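Local coordinates for nitrogenase molybdenum-iron protein alpha chain (Clostridium pasteurianum, PDB 4WN9) that forms, with the beta chain, the molybdenum-iron component of nitrogenase, which reduces dinitrogen to ammonium at an iron-molybdenum cofactor, at residues V36-T41 with G177-A182; R86-P91 with E213-G218; I285-I290 with A489-V494; G334-L339 with K455-F460. All coordinates share one frame; numbering follows the deposited sequence.

Interaction 1. Residues V36-T41 with G177-A182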
# COMPACT_ATOMS: atom_id res chain seq x y z
N VAL A 36 -21.24 46.32 7.15
CA VAL A 36 -22.42 45.54 7.51
C VAL A 36 -22.00 44.07 7.69
O VAL A 36 -21.29 43.50 6.86
CB VAL A 36 -23.51 45.69 6.44
CG1 VAL A 36 -24.72 44.83 6.78
CG2 VAL A 36 -23.93 47.14 6.31
N ALA A 37 -22.42 43.47 8.79
CA ALA A 37 -22.03 42.11 9.12
C ALA A 37 -23.14 41.41 9.89
O ALA A 37 -24.08 42.05 10.36
CB ALA A 37 -20.76 42.12 9.95
N ASN A 38 -23.01 40.09 10.03
CA ASN A 38 -23.94 39.29 10.82
C ASN A 38 -25.36 39.52 10.36
O ASN A 38 -26.27 39.60 11.17
CB ASN A 38 -23.79 39.61 12.31
CG ASN A 38 -24.58 38.67 13.22
OD1 ASN A 38 -24.65 37.46 12.98
ND2 ASN A 38 -25.16 39.23 14.30
N THR A 39 -25.53 39.64 9.05
CA THR A 39 -26.86 39.66 8.47
C THR A 39 -27.06 38.30 7.84
O THR A 39 -26.10 37.53 7.73
CB THR A 39 -27.03 40.73 7.36
OG1 THR A 39 -26.16 40.44 6.26
CG2 THR A 39 -26.75 42.13 7.89
N ARG A 40 -28.28 38.01 7.42
CA ARG A 40 -28.57 36.74 6.78
C ARG A 40 -27.80 36.54 5.50
O ARG A 40 -27.42 37.50 4.82
CB ARG A 40 -30.07 36.60 6.52
CG ARG A 40 -30.66 37.48 5.44
CD ARG A 40 -32.16 37.18 5.30
NE ARG A 40 -32.64 37.44 3.95
CZ ARG A 40 -33.02 36.51 3.07
NH1 ARG A 40 -33.01 35.22 3.40
NH2 ARG A 40 -33.42 36.87 1.85
N THR A 41 -27.55 35.29 5.16
CA THR A 41 -26.88 34.98 3.91
C THR A 41 -27.84 35.16 2.74
O THR A 41 -29.00 34.76 2.82
CB THR A 41 -26.38 33.53 3.90
OG1 THR A 41 -25.63 33.26 5.09
CG2 THR A 41 -25.53 33.26 2.68
N GLY A 177 -30.35 32.14 14.20
CA GLY A 177 -29.39 33.14 13.73
C GLY A 177 -29.22 33.07 12.23
O GLY A 177 -30.16 32.76 11.51
N VAL A 178 -27.99 33.35 11.77
CA VAL A 178 -27.66 33.40 10.35
C VAL A 178 -26.39 32.62 10.03
O VAL A 178 -25.97 32.59 8.89
CB VAL A 178 -27.43 34.86 9.88
CG1 VAL A 178 -28.72 35.65 9.95
CG2 VAL A 178 -26.34 35.52 10.72
N SER A 179 -25.82 31.95 11.02
CA SER A 179 -24.45 31.43 10.95
C SER A 179 -24.10 30.67 12.22
O SER A 179 -24.92 30.54 13.14
CB SER A 179 -23.46 32.59 10.78
OG SER A 179 -23.45 33.40 11.95
N GLN A 180 -22.87 30.15 12.27
CA GLN A 180 -22.35 29.51 13.46
C GLN A 180 -22.41 30.42 14.66
O GLN A 180 -22.31 29.95 15.80
CB GLN A 180 -20.87 29.10 13.28
CG GLN A 180 -20.62 28.06 12.21
CD GLN A 180 -20.32 28.69 10.87
OE1 GLN A 180 -21.07 29.53 10.38
NE2 GLN A 180 -19.20 28.30 10.28
N SER A 181 -22.51 31.73 14.42
CA SER A 181 -22.41 32.69 15.52
C SER A 181 -23.44 32.44 16.63
O SER A 181 -23.09 32.43 17.81
CB SER A 181 -22.59 34.12 15.00
OG SER A 181 -22.44 35.00 16.08
N ALA A 182 -24.69 32.26 16.23
CA ALA A 182 -25.78 32.05 17.16
C ALA A 182 -25.52 30.84 18.05
O ALA A 182 -25.89 30.85 19.20
CB ALA A 182 -27.10 31.87 16.40
O HOH W 1 -22.98 35.91 11.88
O HOH W 2 -28.38 33.29 7.04

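Interaction 2. Residues R86-P91 with E213-G218. With ICS (iron-sulfur-molybdenum cluster with interstitial carbon), chain F.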
# COMPACT_ATOMS: atom_id res chain seq x y z
N ARG A 86 -10.30 19.76 14.27
CA ARG A 86 -9.18 19.05 14.91
C ARG A 86 -8.80 19.51 16.33
O ARG A 86 -7.60 19.71 16.64
CB ARG A 86 -7.96 19.14 14.00
CG ARG A 86 -8.19 18.67 12.57
CD ARG A 86 -6.96 18.90 11.72
NE ARG A 86 -5.79 18.31 12.35
CZ ARG A 86 -4.72 19.00 12.76
NH1 ARG A 86 -3.72 18.36 13.35
NH2 ARG A 86 -4.66 20.32 12.59
N PHE A 87 -9.79 19.66 17.21
CA PHE A 87 -9.50 19.95 18.61
C PHE A 87 -8.84 18.71 19.21
O PHE A 87 -9.35 17.60 19.06
CB PHE A 87 -10.75 20.37 19.44
CG PHE A 87 -11.99 19.52 19.21
CD1 PHE A 87 -12.21 18.36 19.94
CD2 PHE A 87 -12.96 19.93 18.30
CE1 PHE A 87 -13.35 17.60 19.75
CE2 PHE A 87 -14.10 19.18 18.10
CZ PHE A 87 -14.30 18.01 18.82
N LYS A 88 -7.69 18.90 19.84
CA LYS A 88 -6.96 17.78 20.42
C LYS A 88 -7.32 17.55 21.88
O LYS A 88 -7.52 18.49 22.66
CB LYS A 88 -5.47 18.00 20.24
CG LYS A 88 -5.06 18.07 18.76
CD LYS A 88 -5.85 17.05 17.96
CE LYS A 88 -5.14 16.57 16.72
NZ LYS A 88 -5.59 15.19 16.39
N SER A 89 -7.42 16.28 22.24
CA SER A 89 -7.75 15.89 23.59
C SER A 89 -6.84 14.74 24.00
O SER A 89 -6.47 13.91 23.17
CB SER A 89 -9.20 15.42 23.69
OG SER A 89 -10.11 16.43 23.29
N LYS A 90 -6.50 14.70 25.29
CA LYS A 90 -6.01 13.47 25.89
C LYS A 90 -6.65 13.15 27.24
O LYS A 90 -7.27 14.00 27.88
CB LYS A 90 -4.48 13.46 25.99
CG LYS A 90 -3.86 14.69 26.61
CD LYS A 90 -2.34 14.57 26.55
CE LYS A 90 -1.67 15.92 26.57
NZ LYS A 90 -2.12 16.73 27.73
N PRO A 91 -6.52 11.89 27.66
CA PRO A 91 -7.13 11.55 28.92
C PRO A 91 -6.44 12.36 30.01
O PRO A 91 -5.22 12.41 30.05
CB PRO A 91 -6.84 10.04 29.06
CG PRO A 91 -6.22 9.61 27.77
CD PRO A 91 -5.59 10.84 27.20
N GLU A 213 -10.51 29.20 22.96
CA GLU A 213 -9.33 28.49 22.43
C GLU A 213 -9.64 27.00 22.45
O GLU A 213 -10.04 26.47 23.48
CB GLU A 213 -8.08 28.79 23.26
CG GLU A 213 -6.93 27.83 23.03
CD GLU A 213 -6.49 27.75 21.59
OE1 GLU A 213 -6.31 26.61 21.10
OE2 GLU A 213 -6.31 28.82 20.95
N TYR A 214 -9.46 26.33 21.32
CA TYR A 214 -10.04 24.99 21.19
C TYR A 214 -9.03 23.90 20.88
O TYR A 214 -9.40 22.76 20.59
CB TYR A 214 -11.14 25.07 20.15
CG TYR A 214 -12.11 26.16 20.51
CD1 TYR A 214 -13.08 25.95 21.47
CD2 TYR A 214 -12.01 27.43 19.96
CE1 TYR A 214 -13.97 26.94 21.83
CE2 TYR A 214 -12.89 28.44 20.32
CZ TYR A 214 -13.87 28.18 21.27
OH TYR A 214 -14.78 29.14 21.65
N ASN A 215 -7.76 24.27 20.99
CA ASN A 215 -6.64 23.34 20.87
C ASN A 215 -6.61 22.62 19.53
O ASN A 215 -6.40 21.40 19.48
CB ASN A 215 -6.66 22.31 22.00
CG ASN A 215 -5.32 21.64 22.17
OD1 ASN A 215 -4.29 22.24 21.91
ND2 ASN A 215 -5.32 20.38 22.56
N ILE A 216 -6.79 23.40 18.46
CA ILE A 216 -6.75 22.89 17.10
C ILE A 216 -5.28 22.58 16.80
O ILE A 216 -4.40 23.44 16.96
CB ILE A 216 -7.36 23.90 16.10
CG1 ILE A 216 -8.76 24.35 16.53
CG2 ILE A 216 -7.39 23.37 14.67
CD1 ILE A 216 -9.79 23.25 16.73
N GLY A 217 -5.02 21.34 16.41
CA GLY A 217 -3.67 20.91 16.10
C GLY A 217 -2.69 21.16 17.24
O GLY A 217 -1.50 21.30 17.00
N GLY A 218 -3.19 21.21 18.47
CA GLY A 218 -2.33 21.29 19.64
C GLY A 218 -1.93 22.70 20.01
O GLY A 218 -0.99 22.89 20.81
FE1 ICS F . -13.32 31.34 17.10
MO1 ICS F . -13.43 26.96 11.70
FE2 ICS F . -14.89 29.94 15.48
FE3 ICS F . -12.55 28.92 16.28
FE4 ICS F . -12.58 30.98 14.62
FE5 ICS F . -12.66 29.36 12.63
FE6 ICS F . -14.91 28.29 13.48
FE7 ICS F . -12.63 27.31 14.23
CX ICS F . -13.35 29.18 14.45
S1A ICS F . -14.44 32.15 15.30
S1B ICS F . -14.52 29.00 11.41
S2A ICS F . -14.35 29.40 17.60
S2B ICS F . -16.69 29.03 14.52
S3A ICS F . -11.69 31.40 12.67
S3B ICS F . -14.47 26.13 13.66
S4A ICS F . -11.20 30.74 16.40
S4B ICS F . -11.31 27.59 12.46
S5A ICS F . -11.62 26.90 16.16
O HOH W 3 -1.34 18.68 14.85

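Interaction 3. Residues I285-I290 with A489-V494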
# COMPACT_ATOMS: atom_id res chain seq x y z
N ILE A 285 -0.83 33.98 18.58
CA ILE A 285 -0.23 33.62 17.31
C ILE A 285 0.56 34.79 16.72
O ILE A 285 0.15 35.95 16.80
CB ILE A 285 -1.27 33.00 16.34
CG1 ILE A 285 -1.77 33.99 15.32
CG2 ILE A 285 -2.45 32.37 17.08
CD1 ILE A 285 -1.15 33.75 13.97
N GLY A 286 1.71 34.47 16.14
CA GLY A 286 2.67 35.48 15.68
C GLY A 286 3.56 35.82 16.85
O GLY A 286 3.07 35.94 17.97
N VAL A 287 4.87 35.91 16.62
CA VAL A 287 5.79 36.29 17.70
C VAL A 287 5.37 37.64 18.32
O VAL A 287 5.21 37.75 19.55
CB VAL A 287 7.26 36.38 17.20
CG1 VAL A 287 7.37 37.30 15.99
CG2 VAL A 287 8.18 36.86 18.31
N ASP A 288 5.16 38.64 17.47
CA ASP A 288 4.72 39.97 17.91
C ASP A 288 3.49 39.89 18.78
O ASP A 288 3.39 40.57 19.80
CB ASP A 288 4.40 40.86 16.71
CG ASP A 288 5.64 41.36 16.02
OD1 ASP A 288 6.73 41.21 16.61
OD2 ASP A 288 5.53 41.90 14.90
N GLY A 289 2.53 39.06 18.37
CA GLY A 289 1.30 38.88 19.11
C GLY A 289 1.52 38.19 20.43
O GLY A 289 0.89 38.55 21.42
N ILE A 290 2.39 37.19 20.45
CA ILE A 290 2.64 36.43 21.67
C ILE A 290 3.38 37.30 22.70
O ILE A 290 2.98 37.38 23.85
CB ILE A 290 3.47 35.16 21.39
CG1 ILE A 290 2.72 34.22 20.44
CG2 ILE A 290 3.74 34.41 22.69
CD1 ILE A 290 3.64 33.30 19.66
N ALA A 489 -0.07 28.00 16.62
CA ALA A 489 0.01 29.00 17.70
C ALA A 489 1.28 28.82 18.51
O ALA A 489 1.86 27.74 18.53
CB ALA A 489 -1.19 28.88 18.63
N GLY A 490 1.71 29.88 19.18
CA GLY A 490 2.90 29.84 20.02
C GLY A 490 4.16 30.01 19.20
O GLY A 490 4.12 30.27 17.99
N PHE A 491 5.30 29.86 19.87
CA PHE A 491 6.59 30.06 19.23
C PHE A 491 6.93 28.92 18.28
O PHE A 491 7.42 29.15 17.17
CB PHE A 491 7.69 30.21 20.29
CG PHE A 491 7.64 31.52 21.04
CD1 PHE A 491 8.17 32.68 20.48
CD2 PHE A 491 7.08 31.59 22.30
CE1 PHE A 491 8.11 33.88 21.16
CE2 PHE A 491 7.03 32.79 23.00
CZ PHE A 491 7.55 33.94 22.43
N ARG A 492 6.69 27.69 18.72
CA ARG A 492 6.93 26.52 17.87
C ARG A 492 5.93 26.55 16.70
O ARG A 492 6.21 26.06 15.61
CB ARG A 492 6.79 25.23 18.67
CG ARG A 492 7.72 25.16 19.86
CD ARG A 492 8.40 23.80 19.95
NE ARG A 492 7.62 22.81 20.67
CZ ARG A 492 7.93 22.33 21.88
NH1 ARG A 492 9.01 22.76 22.52
NH2 ARG A 492 7.14 21.42 22.45
N GLY A 493 4.78 27.16 16.96
CA GLY A 493 3.73 27.29 15.97
C GLY A 493 4.19 28.12 14.81
O GLY A 493 3.94 27.78 13.68
N VAL A 494 4.90 29.22 15.09
CA VAL A 494 5.37 30.10 14.03
C VAL A 494 6.31 29.35 13.10
O VAL A 494 6.31 29.57 11.89
CB VAL A 494 6.14 31.32 14.59
CG1 VAL A 494 6.58 32.25 13.46
CG2 VAL A 494 5.30 32.07 15.61
O HOH W 4 2.18 31.28 16.34

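Interaction 4. Residues G334-L339 with K455-F460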
# COMPACT_ATOMS: atom_id res chain seq x y z
N GLY A 334 7.87 40.42 0.37
CA GLY A 334 7.20 40.98 -0.80
C GLY A 334 6.04 40.16 -1.36
O GLY A 334 5.39 40.59 -2.31
N LYS A 335 5.80 38.97 -0.81
CA LYS A 335 4.66 38.16 -1.25
C LYS A 335 3.35 38.80 -0.77
O LYS A 335 3.32 39.49 0.25
CB LYS A 335 4.74 36.73 -0.71
CG LYS A 335 5.99 35.95 -1.07
CD LYS A 335 5.94 35.43 -2.48
CE LYS A 335 7.19 34.61 -2.78
NZ LYS A 335 7.27 34.31 -4.24
N THR A 336 2.29 38.58 -1.52
CA THR A 336 0.99 39.09 -1.16
C THR A 336 0.02 37.97 -0.78
O THR A 336 0.10 36.85 -1.32
CB THR A 336 0.38 39.89 -2.32
OG1 THR A 336 0.08 39.00 -3.40
CG2 THR A 336 1.35 41.00 -2.78
N ALA A 337 -0.92 38.33 0.11
CA ALA A 337 -1.86 37.38 0.71
C ALA A 337 -3.28 37.93 0.80
O ALA A 337 -3.48 39.14 0.96
CB ALA A 337 -1.39 37.00 2.10
N CYS A 338 -4.25 37.02 0.72
CA CYS A 338 -5.60 37.26 1.20
C CYS A 338 -5.97 36.25 2.29
O CYS A 338 -5.49 35.10 2.27
CB CYS A 338 -6.60 37.10 0.08
SG CYS A 338 -6.16 38.00 -1.42
N LEU A 339 -6.80 36.70 3.24
CA LEU A 339 -7.27 35.86 4.34
C LEU A 339 -8.78 35.89 4.47
O LEU A 339 -9.37 36.95 4.75
CB LEU A 339 -6.69 36.34 5.67
CG LEU A 339 -5.18 36.45 5.80
CD1 LEU A 339 -4.71 37.81 5.34
CD2 LEU A 339 -4.80 36.19 7.25
N LYS A 455 -4.33 39.14 -7.92
CA LYS A 455 -3.34 38.09 -8.12
C LYS A 455 -2.46 37.83 -6.90
O LYS A 455 -1.24 37.91 -6.99
CB LYS A 455 -2.49 38.46 -9.34
CG LYS A 455 -3.31 38.40 -10.61
CD LYS A 455 -2.51 38.79 -11.84
CE LYS A 455 -2.86 37.92 -13.03
NZ LYS A 455 -4.29 38.06 -13.42
N PRO A 456 -3.07 37.47 -5.75
CA PRO A 456 -2.27 37.27 -4.57
C PRO A 456 -1.34 36.09 -4.80
O PRO A 456 -1.56 35.32 -5.72
CB PRO A 456 -3.30 36.93 -3.48
CG PRO A 456 -4.47 36.40 -4.23
CD PRO A 456 -4.49 37.13 -5.54
N ASP A 457 -0.30 35.99 -3.98
CA ASP A 457 0.59 34.85 -4.04
C ASP A 457 -0.03 33.71 -3.23
O ASP A 457 0.26 32.53 -3.48
CB ASP A 457 1.96 35.21 -3.49
CG ASP A 457 2.66 36.30 -4.33
OD1 ASP A 457 3.03 36.00 -5.45
OD2 ASP A 457 2.79 37.45 -3.86
N MET A 458 -0.86 34.06 -2.26
CA MET A 458 -1.40 33.06 -1.36
C MET A 458 -2.76 33.49 -0.82
O MET A 458 -3.01 34.67 -0.61
CB MET A 458 -0.40 32.79 -0.22
CG MET A 458 -0.29 33.89 0.81
SD MET A 458 1.23 33.77 1.78
CE MET A 458 2.37 34.31 0.50
N PHE A 459 -3.64 32.52 -0.59
CA PHE A 459 -4.98 32.84 -0.15
C PHE A 459 -5.39 31.84 0.92
O PHE A 459 -5.67 30.67 0.64
CB PHE A 459 -5.94 32.84 -1.34
CG PHE A 459 -7.22 33.60 -1.07
CD1 PHE A 459 -8.00 33.30 0.05
CD2 PHE A 459 -7.63 34.62 -1.92
CE1 PHE A 459 -9.17 34.00 0.31
CE2 PHE A 459 -8.81 35.31 -1.67
CZ PHE A 459 -9.57 35.02 -0.55
N PHE A 460 -5.39 32.32 2.16
CA PHE A 460 -5.74 31.47 3.28
C PHE A 460 -7.25 31.39 3.42
O PHE A 460 -7.97 32.40 3.37
CB PHE A 460 -5.11 32.02 4.55
CG PHE A 460 -3.62 32.12 4.48
CD1 PHE A 460 -2.83 30.99 4.66
CD2 PHE A 460 -3.01 33.33 4.24
CE1 PHE A 460 -1.46 31.08 4.59
CE2 PHE A 460 -1.63 33.42 4.17
CZ PHE A 460 -0.86 32.30 4.35
O HOH W 5 -0.83 40.70 -5.38

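Interaction 1. Residues V36-T41 with G177-A182
Val178 pushes its isopropyl group against the backbone of Thr39 and Arg40 and the amide oxygen of Asn38, and almost all the direct contact passes through it. Its CB sits 3.7 Å from Thr39 O. Beyond CB the two methyls part: CG1 lies 3.4 Å from Arg40 CA and also touches Arg40 N, while CG2 turns the other way and meets Asn38 OD1 at 3.4 Å and, a little farther off, Thr39 O. The first torsion, chi1 -66°, makes this split, setting CG1 beside Val178's own N and CG2 between that N and the carbonyl carbon. The Asn38 side chain runs across the valine at about a right angle.

The polar links between the two segments go through water. One molecule donates to Asn38 OD1 and accepts from Ser179 OG at 2.6 Å. Ser179 is the N-cap residue of helix 180-194, and its OG takes the N-H of Ser181 at 3.1 Å, a capping bond, so the serine hydroxyl fastens the first turn of the helix and ties the water-linked loop to it. Gln180, next in the chain, reaches the homocitrate through NE2, which puts the helix start at the wall of the cofactor site. A second water accepts from Thr41 N at 2.9 Å and donates to Val178 O at 3.1 Å. Thr41 OG1 has its partners elsewhere, in Arg49 and in Gln46 of the beta chain, while the Ser181 hydroxyl is bonded to His369; the rest of the Arg40 chain leads away from Val178, its packing partners being Asp387 and Asn83 of the beta chain.

Interaction 2. Residues R86-P91 with E213-G218
Lys88 and Asn215 hold each other twice. Lys88 N gives its hydrogen to Asn215 O at 2.8 Å, and Asn215 ND2 returns one to Lys88 O at 2.9 Å. The second bond lies near the amide plane of the asparagine but arrives above the carbonyl plane of Lys88. With CG anti to its backbone N (chi1 -161°), Asn215 reaches across to that carbonyl, while its OD1 accepts from Ala220 N and so also engages the start of helix 219-230. A third bond, Gly217 N to Arg86 O at 3.1 Å, completes a single bridge around Phe87 and Ile216.

Outward from these bonds the chain turns tightly, as a type II turn from Asn215 to Gly218. The Arg86 guanidinium lays one face over the backbone of Gly217, with NH2 3.7 Å from Gly217 CA; its NH1 forms a salt bridge to Glu455 of the beta chain. The aliphatic part of Lys88 packs on the same turn, CG lying 3.7 Å from Gly218 N, before its NZ bonds to Glu452 O of the beta chain. Ile216 CD1 packs against Phe87, closest to its N and CA.

On the cluster side, Ile216 CG1 is 3.8 Å from sulfur S5A and Tyr214 CE2 comes within 3.2 Å of S2A, with the tyrosine hydroxyl bonded to Ser263. Two backbone bonds and one from the Asn215 amide thus hold the loop that presents an apolar side chain and an aromatic ring to the iron-molybdenum cofactor, while Arg86 and Lys88 run on to the beta chain.

Interaction 3. Residues I285-I290 with A489-V494
Ile290 is the main bump, and the start of helix 490-505 is the hollow that takes it. Its CD1 presses onto the backbone of Gly490, 3.4 Å from the carbonyl carbon; the glycine suits the positive phi at this helix start. The other branch, CG2, bears on the Phe491 ring, 3.7 Å from CE2; with CG2 anti to the backbone N and CG1 beside it (chi1 -61°), Ile290 straddles the two residues. The Phe491 ring in turn lies against both Val287 and Ile290: CE1 meets Val287 CG2 at 4.1 Å, the two side chains crossing at about a right angle, so the ring touches a methyl of each.

Val494, one turn further on, fits its CG2 over the N-terminus of the other helix, 4.0 Å from Val287 N and near the CA of Gly286, the N-cap. At the other end, Ile285 CG2 touches Ala489 CB at 4.0 Å. Between these apolar patches one water accepts from Gly286 N at 3.2 Å and donates to Gly490 O at 2.7 Å, a polar link in an otherwise apolar seam.

Helix 304-319, through Ile318, packs on both Val287 and Phe491, and Met352 of helix 350-355 reaches Ile285 and Val494. The arrangement is a buried meeting of two helix N-termini, 287-301 and 490-505, packed through glycine, alanine, branched aliphatic side chains and one phenylalanine ring, among the helices of this nitrogenase component 1 fold.

Interaction 4. Residues G334-L339 with K455-F460
Asp457 turns its carboxylate back to Thr336 with CG beside the backbone N (chi1 -63°), while Thr336 places OG1 between its own N and carbonyl carbon (chi1 68°), facing Pro456 and Asp457. OD2 of Asp457 accepts from Thr336 N at 2.6 Å through the anti lone pair, nearly straight. In return Asp457 N gives its hydrogen to Thr336 O at 2.8 Å and also to Thr336 OG1 at 3.1 Å, so one N-H serves two acceptors. Thr336 OG1 is joined by a water that is weakly bonded to Lys455 O as well. Lys335 crosses Asp457 at about a right angle, and Met458 CE packs on Lys335 CB.

Further along, the backbones take over. Cys338 N bonds to Met458 O at 3.0 Å, in the carbonyl plane, and Phe460 N to Cys338 O at 2.8 Å. Side chains then alternate. On one face Ala337 CB lies 3.5 Å from Met458 CG and near the Phe460 ring edge, with Leu339 and Phe460 side by side. On the other, Cys338 CB sits over the face of the Phe459 ring, 3.4 Å from its centroid, a CH-pi contact; its SG, oblique to the ring, rests 3.6 Å from Pro456 CG. Helix 444-454 covers that face, and helix 490-505 packs on Met458 and Phe460.

The ladder is parallel: within this chain 458-460 is an edge strand of a mixed sheet beside 336-341, with helices on both faces in a three-layer alpha/beta/alpha arrangement. Phe460 also touches Lys477, Phe497 and Leu501 of an observed xenon pocket, its side chain about 5 Å from a bound xenon.

Interaction 2 crosses interaction 1 along the chain: 86-91 falls between 36-41 and 177-182, and 213-218 follows both. Interaction 3 comes later, and interaction 4 is nested inside the loop it closes. In space, interactions 2 and 3 are the nearest by centres, about 17 Å apart, with 3 and 4 about 20 Å and 1 and 3 about 30 Å. None touches another. Helix 219-230 follows the loop of interaction 2 and packs on Ala489 and Phe491 of interaction 3; helix 490-505 begins in interaction 3 and covers one face of the strands in interaction 4. Interactions 1 and 2 both border the cofactor site, at homocitrate and at the metal cluster, and both adjoin the beta chain.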